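PDB 6WO6: RavA from Legionella pneumophila str. Paris, which is an effector of unknown molecular activity that probably acts in host-cell invasion by the bacterium. Local coordinates for residues E131-T142 / F163-R174. The protein carries 2 engineered substitutions. Residues are numbered along the deposited sequence; the frame is centred on the assembly and turned at random.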
ATOM      1  N   GLU A 131      10.341   7.058  -0.217  1.00 54.54           N
ATOM      2  CA  GLU A 131      10.363   5.653   0.180  1.00 53.19           C
ATOM      3  C   GLU A 131       8.954   5.086   0.303  1.00 54.13           C
ATOM      4  O   GLU A 131       8.682   3.975  -0.167  1.00 55.34           O
ATOM      5  CB  GLU A 131      11.120   5.488   1.499  1.00 53.92           C
ATOM      6  CG  GLU A 131      12.495   6.149   1.542  1.00 55.77           C
ATOM      7  CD  GLU A 131      12.446   7.595   2.013  1.00 60.24           C
ATOM      8  OE1 GLU A 131      11.393   8.246   1.856  1.00 63.12           O
ATOM      9  OE2 GLU A 131      13.464   8.080   2.547  1.00 62.27           O
ATOM     10  N   VAL A 132       8.043   5.833   0.933  1.00 52.55           N
ATOM     11  CA  VAL A 132       6.677   5.347   1.110  1.00 50.80           C
ATOM     12  C   VAL A 132       5.993   5.157  -0.241  1.00 49.78           C
ATOM     13  O   VAL A 132       5.332   4.140  -0.478  1.00 50.56           O
ATOM     14  CB  VAL A 132       5.884   6.303   2.020  1.00 50.22           C
ATOM     15  CG1 VAL A 132       4.431   5.885   2.097  1.00 46.41           C
ATOM     16  CG2 VAL A 132       6.500   6.338   3.410  1.00 52.74           C
ATOM     17  N   ALA A 133       6.151   6.123  -1.149  1.00 48.61           N
ATOM     18  CA  ALA A 133       5.486   6.031  -2.444  1.00 49.35           C
ATOM     19  C   ALA A 133       5.984   4.830  -3.239  1.00 52.32           C
ATOM     20  O   ALA A 133       5.183   4.075  -3.809  1.00 53.71           O
ATOM     21  CB  ALA A 133       5.693   7.323  -3.236  1.00 49.23           C
ATOM     22  N   ILE A 134       7.305   4.631  -3.280  1.00 52.26           N
ATOM     23  CA  ILE A 134       7.864   3.528  -4.055  1.00 52.16           C
ATOM     24  C   ILE A 134       7.502   2.191  -3.418  1.00 50.58           C
ATOM     25  O   ILE A 134       7.202   1.218  -4.119  1.00 51.75           O
ATOM     26  CB  ILE A 134       9.388   3.689  -4.208  1.00 53.66           C
ATOM     27  CG1 ILE A 134       9.724   4.974  -4.969  1.00 55.06           C
ATOM     28  CG2 ILE A 134       9.978   2.492  -4.933  1.00 55.01           C
ATOM     29  CD1 ILE A 134      11.211   5.236  -5.098  1.00 52.86           C
ATOM     30  N   ALA A 135       7.521   2.121  -2.084  1.00 48.36           N
ATOM     31  CA  ALA A 135       7.133   0.884  -1.416  1.00 47.98           C
ATOM     32  C   ALA A 135       5.672   0.550  -1.693  1.00 49.80           C
ATOM     33  O   ALA A 135       5.328  -0.614  -1.935  1.00 50.71           O
ATOM     34  CB  ALA A 135       7.394   0.995   0.087  1.00 46.37           C
ATOM     35  N   LEU A 136       4.800   1.563  -1.684  1.00 49.83           N
ATOM     36  CA  LEU A 136       3.397   1.345  -2.013  1.00 49.55           C
ATOM     37  C   LEU A 136       3.243   0.844  -3.443  1.00 52.09           C
ATOM     38  O   LEU A 136       2.487  -0.098  -3.705  1.00 54.33           O
ATOM     39  CB  LEU A 136       2.608   2.638  -1.811  1.00 49.69           C
ATOM     40  CG  LEU A 136       1.121   2.579  -2.167  1.00 50.43           C
ATOM     41  CD1 LEU A 136       0.309   1.995  -1.021  1.00 49.10           C
ATOM     42  CD2 LEU A 136       0.601   3.951  -2.558  1.00 51.75           C
ATOM     43  N   ARG A 137       3.959   1.465  -4.384  1.00 52.61           N
ATOM     44  CA  ARG A 137       3.860   1.047  -5.779  1.00 54.44           C
ATOM     45  C   ARG A 137       4.328  -0.393  -5.959  1.00 54.43           C
ATOM     46  O   ARG A 137       3.688  -1.185  -6.668  1.00 55.10           O
ATOM     47  CB  ARG A 137       4.674   1.988  -6.665  1.00 56.90           C
ATOM     48  CG  ARG A 137       4.440   1.790  -8.149  1.00 61.74           C
ATOM     49  CD  ARG A 137       3.217   2.560  -8.620  1.00 66.91           C
ATOM     50  NE  ARG A 137       2.780   2.137  -9.947  1.00 72.99           N
ATOM     51  CZ  ARG A 137       3.389   2.474 -11.081  1.00 77.78           C
ATOM     52  NH1 ARG A 137       4.475   3.238 -11.055  1.00 77.31           N
ATOM     53  NH2 ARG A 137       2.917   2.040 -12.241  1.00 81.37           N
ATOM     54  N   LEU A 138       5.443  -0.752  -5.318  1.00 53.65           N
ATOM     55  CA  LEU A 138       5.955  -2.114  -5.430  1.00 54.54           C
ATOM     56  C   LEU A 138       4.994  -3.116  -4.806  1.00 56.33           C
ATOM     57  O   LEU A 138       4.772  -4.197  -5.363  1.00 58.16           O
ATOM     58  CB  LEU A 138       7.337  -2.216  -4.783  1.00 53.49           C
ATOM     59  CG  LEU A 138       8.478  -1.456  -5.469  1.00 53.76           C
ATOM     60  CD1 LEU A 138       9.797  -1.704  -4.753  1.00 52.08           C
ATOM     61  CD2 LEU A 138       8.578  -1.843  -6.940  1.00 55.52           C
ATOM     62  N   ALA A 139       4.409  -2.777  -3.653  1.00 56.30           N
ATOM     63  CA  ALA A 139       3.410  -3.658  -3.059  1.00 58.45           C
ATOM     64  C   ALA A 139       2.191  -3.800  -3.959  1.00 59.71           C
ATOM     65  O   ALA A 139       1.562  -4.865  -3.990  1.00 61.56           O
ATOM     66  CB  ALA A 139       2.999  -3.139  -1.682  1.00 58.35           C
ATOM     67  N   GLU A 140       1.852  -2.749  -4.707  1.00 58.04           N
ATOM     68  CA  GLU A 140       0.678  -2.812  -5.570  1.00 58.43           C
ATOM     69  C   GLU A 140       0.926  -3.675  -6.801  1.00 60.44           C
ATOM     70  O   GLU A 140       0.036  -4.422  -7.224  1.00 62.49           O
ATOM     71  CB  GLU A 140       0.253  -1.403  -5.983  1.00 59.56           C
ATOM     72  CG  GLU A 140      -0.405  -0.604  -4.871  1.00 61.13           C
ATOM     73  CD  GLU A 140      -0.771   0.807  -5.299  1.00 65.57           C
ATOM     74  OE1 GLU A 140      -0.205   1.296  -6.300  1.00 67.38           O
ATOM     75  OE2 GLU A 140      -1.631   1.426  -4.633  1.00 67.14           O
ATOM     76  N   THR A 141       2.119  -3.594  -7.395  1.00 60.65           N
ATOM     77  CA  THR A 141       2.331  -4.243  -8.688  1.00 61.67           C
ATOM     78  C   THR A 141       3.080  -5.571  -8.620  1.00 62.58           C
ATOM     79  O   THR A 141       3.012  -6.343  -9.582  1.00 64.13           O
ATOM     80  CB  THR A 141       3.081  -3.303  -9.642  1.00 61.83           C
ATOM     81  OG1 THR A 141       4.439  -3.159  -9.209  1.00 62.55           O
ATOM     82  CG2 THR A 141       2.413  -1.935  -9.677  1.00 60.11           C
ATOM     83  N   THR A 142       3.780  -5.866  -7.530  1.00 62.03           N
ATOM     84  CA  THR A 142       4.593  -7.083  -7.480  1.00 64.37           C
ATOM     85  C   THR A 142       3.712  -8.307  -7.240  1.00 68.86           C
ATOM     86  O   THR A 142       2.910  -8.310  -6.301  1.00 70.39           O
ATOM     87  CB  THR A 142       5.638  -6.997  -6.373  1.00 62.27           C
ATOM     88  OG1 THR A 142       6.419  -5.807  -6.540  1.00 63.23           O
ATOM     89  CG2 THR A 142       6.547  -8.216  -6.404  1.00 61.78           C
ATOM     90  N   PHE A 163      14.390   2.830   2.994  1.00 48.20           N
ATOM     91  CA  PHE A 163      13.637   2.350   1.840  1.00 48.68           C
ATOM     92  C   PHE A 163      13.342   0.857   1.946  1.00 48.52           C
ATOM     93  O   PHE A 163      12.209   0.419   1.709  1.00 48.72           O
ATOM     94  CB  PHE A 163      14.414   2.662   0.560  1.00 50.07           C
ATOM     95  CG  PHE A 163      13.793   2.098  -0.679  1.00 51.67           C
ATOM     96  CD1 PHE A 163      12.457   2.333  -0.965  1.00 52.27           C
ATOM     97  CD2 PHE A 163      14.545   1.342  -1.564  1.00 52.27           C
ATOM     98  CE1 PHE A 163      11.881   1.816  -2.109  1.00 53.15           C
ATOM     99  CE2 PHE A 163      13.977   0.824  -2.712  1.00 53.31           C
ATOM    100  CZ  PHE A 163      12.645   1.060  -2.985  1.00 53.90           C
ATOM    101  N   ALA A 164      14.357   0.058   2.288  1.00 47.64           N
ATOM    102  CA  ALA A 164      14.158  -1.384   2.400  1.00 46.93           C
ATOM    103  C   ALA A 164      13.172  -1.721   3.514  1.00 45.91           C
ATOM    104  O   ALA A 164      12.332  -2.622   3.367  1.00 46.52           O
ATOM    105  CB  ALA A 164      15.499  -2.079   2.631  1.00 47.19           C
ATOM    106  N   ALA A 165      13.252  -0.998   4.634  1.00 44.44           N
ATOM    107  CA  ALA A 165      12.308  -1.210   5.725  1.00 43.74           C
ATOM    108  C   ALA A 165      10.882  -0.898   5.286  1.00 45.38           C
ATOM    109  O   ALA A 165       9.952  -1.663   5.582  1.00 47.57           O
ATOM    110  CB  ALA A 165      12.700  -0.354   6.929  1.00 41.65           C
ATOM    111  N   LYS A 166      10.691   0.217   4.569  1.00 43.83           N
ATOM    112  CA  LYS A 166       9.352   0.574   4.106  1.00 43.04           C
ATOM    113  C   LYS A 166       8.817  -0.451   3.112  1.00 44.63           C
ATOM    114  O   LYS A 166       7.620  -0.766   3.120  1.00 44.72           O
ATOM    115  CB  LYS A 166       9.359   1.971   3.485  1.00 42.10           C
ATOM    116  CG  LYS A 166       9.678   3.095   4.461  1.00 42.52           C
ATOM    117  CD  LYS A 166       8.632   3.213   5.556  1.00 43.47           C
ATOM    118  CE  LYS A 166       9.032   4.271   6.569  1.00 45.82           C
ATOM    119  NZ  LYS A 166       8.154   4.254   7.769  1.00 48.51           N
ATOM    120  N   VAL A 167       9.685  -0.979   2.246  1.00 45.71           N
ATOM    121  CA  VAL A 167       9.243  -1.996   1.294  1.00 46.27           C
ATOM    122  C   VAL A 167       8.810  -3.258   2.030  1.00 46.75           C
ATOM    123  O   VAL A 167       7.783  -3.866   1.699  1.00 47.87           O
ATOM    124  CB  VAL A 167      10.348  -2.284   0.261  1.00 46.50           C
ATOM    125  CG1 VAL A 167      10.064  -3.582  -0.479  1.00 46.82           C
ATOM    126  CG2 VAL A 167      10.446  -1.134  -0.721  1.00 47.25           C
ATOM    127  N   GLY A 168       9.583  -3.670   3.038  1.00 45.99           N
ATOM    128  CA  GLY A 168       9.159  -4.793   3.860  1.00 47.45           C
ATOM    129  C   GLY A 168       7.804  -4.559   4.505  1.00 48.95           C
ATOM    130  O   GLY A 168       6.942  -5.446   4.508  1.00 50.00           O
ATOM    131  N   HIS A 169       7.591  -3.353   5.039  1.00 48.37           N
ATOM    132  CA  HIS A 169       6.329  -3.044   5.706  1.00 50.20           C
ATOM    133  C   HIS A 169       5.151  -3.112   4.737  1.00 53.53           C
ATOM    134  O   HIS A 169       4.104  -3.702   5.045  1.00 54.70           O
ATOM    135  CB  HIS A 169       6.415  -1.663   6.353  1.00 51.30           C
ATOM    136  CG  HIS A 169       7.365  -1.595   7.507  1.00 55.71           C
ATOM    137  ND1 HIS A 169       7.828  -0.401   8.018  1.00 57.61           N
ATOM    138  CD2 HIS A 169       7.932  -2.570   8.256  1.00 57.87           C
ATOM    139  CE1 HIS A 169       8.644  -0.645   9.029  1.00 58.90           C
ATOM    140  NE2 HIS A 169       8.724  -1.953   9.195  1.00 58.46           N
ATOM    141  N   ALA A 170       5.299  -2.498   3.559  1.00 52.55           N
ATOM    142  CA  ALA A 170       4.214  -2.501   2.583  1.00 49.63           C
ATOM    143  C   ALA A 170       3.917  -3.912   2.092  1.00 50.17           C
ATOM    144  O   ALA A 170       2.746  -4.282   1.920  1.00 52.92           O
ATOM    145  CB  ALA A 170       4.555  -1.584   1.407  1.00 48.18           C
ATOM    146  N   PHE A 171       4.961  -4.716   1.862  1.00 49.72           N
ATOM    147  CA  PHE A 171       4.745  -6.107   1.473  1.00 51.40           C
ATOM    148  C   PHE A 171       3.985  -6.870   2.550  1.00 50.21           C
ATOM    149  O   PHE A 171       3.085  -7.661   2.242  1.00 50.14           O
ATOM    150  CB  PHE A 171       6.083  -6.786   1.179  1.00 54.71           C
ATOM    151  CG  PHE A 171       6.595  -6.548  -0.211  1.00 57.36           C
ATOM    152  CD1 PHE A 171       5.726  -6.198  -1.231  1.00 58.53           C
ATOM    153  CD2 PHE A 171       7.943  -6.680  -0.499  1.00 59.55           C
ATOM    154  CE1 PHE A 171       6.195  -5.981  -2.516  1.00 60.35           C
ATOM    155  CE2 PHE A 171       8.419  -6.464  -1.781  1.00 61.05           C
ATOM    156  CZ  PHE A 171       7.543  -6.113  -2.791  1.00 61.60           C
ATOM    157  N   ALA A 172       4.334  -6.645   3.823  1.00 49.12           N
ATOM    158  CA  ALA A 172       3.628  -7.320   4.909  1.00 49.31           C
ATOM    159  C   ALA A 172       2.156  -6.927   4.942  1.00 50.08           C
ATOM    160  O   ALA A 172       1.277  -7.784   5.115  1.00 50.22           O
ATOM    161  CB  ALA A 172       4.295  -7.000   6.248  1.00 44.15           C
ATOM    162  N   VAL A 173       1.868  -5.634   4.787  1.00 49.20           N
ATOM    163  CA  VAL A 173       0.479  -5.183   4.823  1.00 47.58           C
ATOM    164  C   VAL A 173      -0.312  -5.790   3.668  1.00 52.51           C
ATOM    165  O   VAL A 173      -1.450  -6.245   3.848  1.00 54.12           O
ATOM    166  CB  VAL A 173       0.411  -3.646   4.822  1.00 44.17           C
ATOM    167  CG1 VAL A 173      -1.005  -3.174   4.530  1.00 43.23           C
ATOM    168  CG2 VAL A 173       0.875  -3.106   6.162  1.00 41.10           C
ATOM    169  N   ARG A 174       0.280  -5.827   2.471  1.00 55.40           N
ATOM    170  CA  ARG A 174      -0.405  -6.435   1.330  1.00 58.87           C
ATOM    171  C   ARG A 174      -0.667  -7.920   1.572  1.00 60.31           C
ATOM    172  O   ARG A 174      -1.771  -8.422   1.319  1.00 61.72           O
ATOM    173  CB  ARG A 174       0.415  -6.233   0.057  1.00 61.22           C
ATOM    174  CG  ARG A 174      -0.187  -6.876  -1.182  1.00 64.92           C
ATOM    175  CD  ARG A 174      -1.210  -5.969  -1.845  1.00 69.23           C
ATOM    176  NE  ARG A 174      -2.044  -6.694  -2.798  1.00 76.39           N
ATOM    177  CZ  ARG A 174      -1.698  -6.958  -4.056  1.00 81.90           C
ATOM    178  NH1 ARG A 174      -2.528  -7.625  -4.847  1.00 84.65           N
ATOM    179  NH2 ARG A 174      -0.525  -6.558  -4.524  1.00 83.59           N
TER
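Ala135 and Ala139 pack against Ala170 where helix 131-141 and the 163-174 part of helix 162-181 cross at -38°, these segments' axes coming within 8.4 Å. This is close, alanine-mediated helix packing: the CB of Ala139 lies 3.8 Å from the CB of Ala170, and the CB of Ala135 rests beside the backbone of Lys166 and against CG2 of Val167. Phe163 extends the seam as a knob among Glu131, Ile134, Ala135 and Leu138. Its CG stands anti to the backbone N (chi1 175°), carrying the ring across until Phe163 CE1 is 3.5 Å from Ile134 CG2. At the other end the Phe171 ring runs alongside Ala139 and turns its edge to Thr142 OG1, 3.9 Å from Phe171 CZ. Thr142 OG1 donates to Leu138 O (2.6 Å), which also accepts from Thr142 N on the opposite face of its plane. Arg174, bent at chi2, donates from NH2 to Ala139 O (2.7 Å; 142° at the hydrogen); NH2 lies in the carbonyl plane and the oxygen at the guanidinium edge, the two planes steeply turned; NH1 pairs with Glu178. Lys166 methylenes pass Glu131 before the amine reaches Glu202. In this strand-free, helical chain, helix 102-107 packs on Leu138, helix 147-157 touches Phe163 and Phe171, and Phe203, from a loop, touches Ala135 and Ala170.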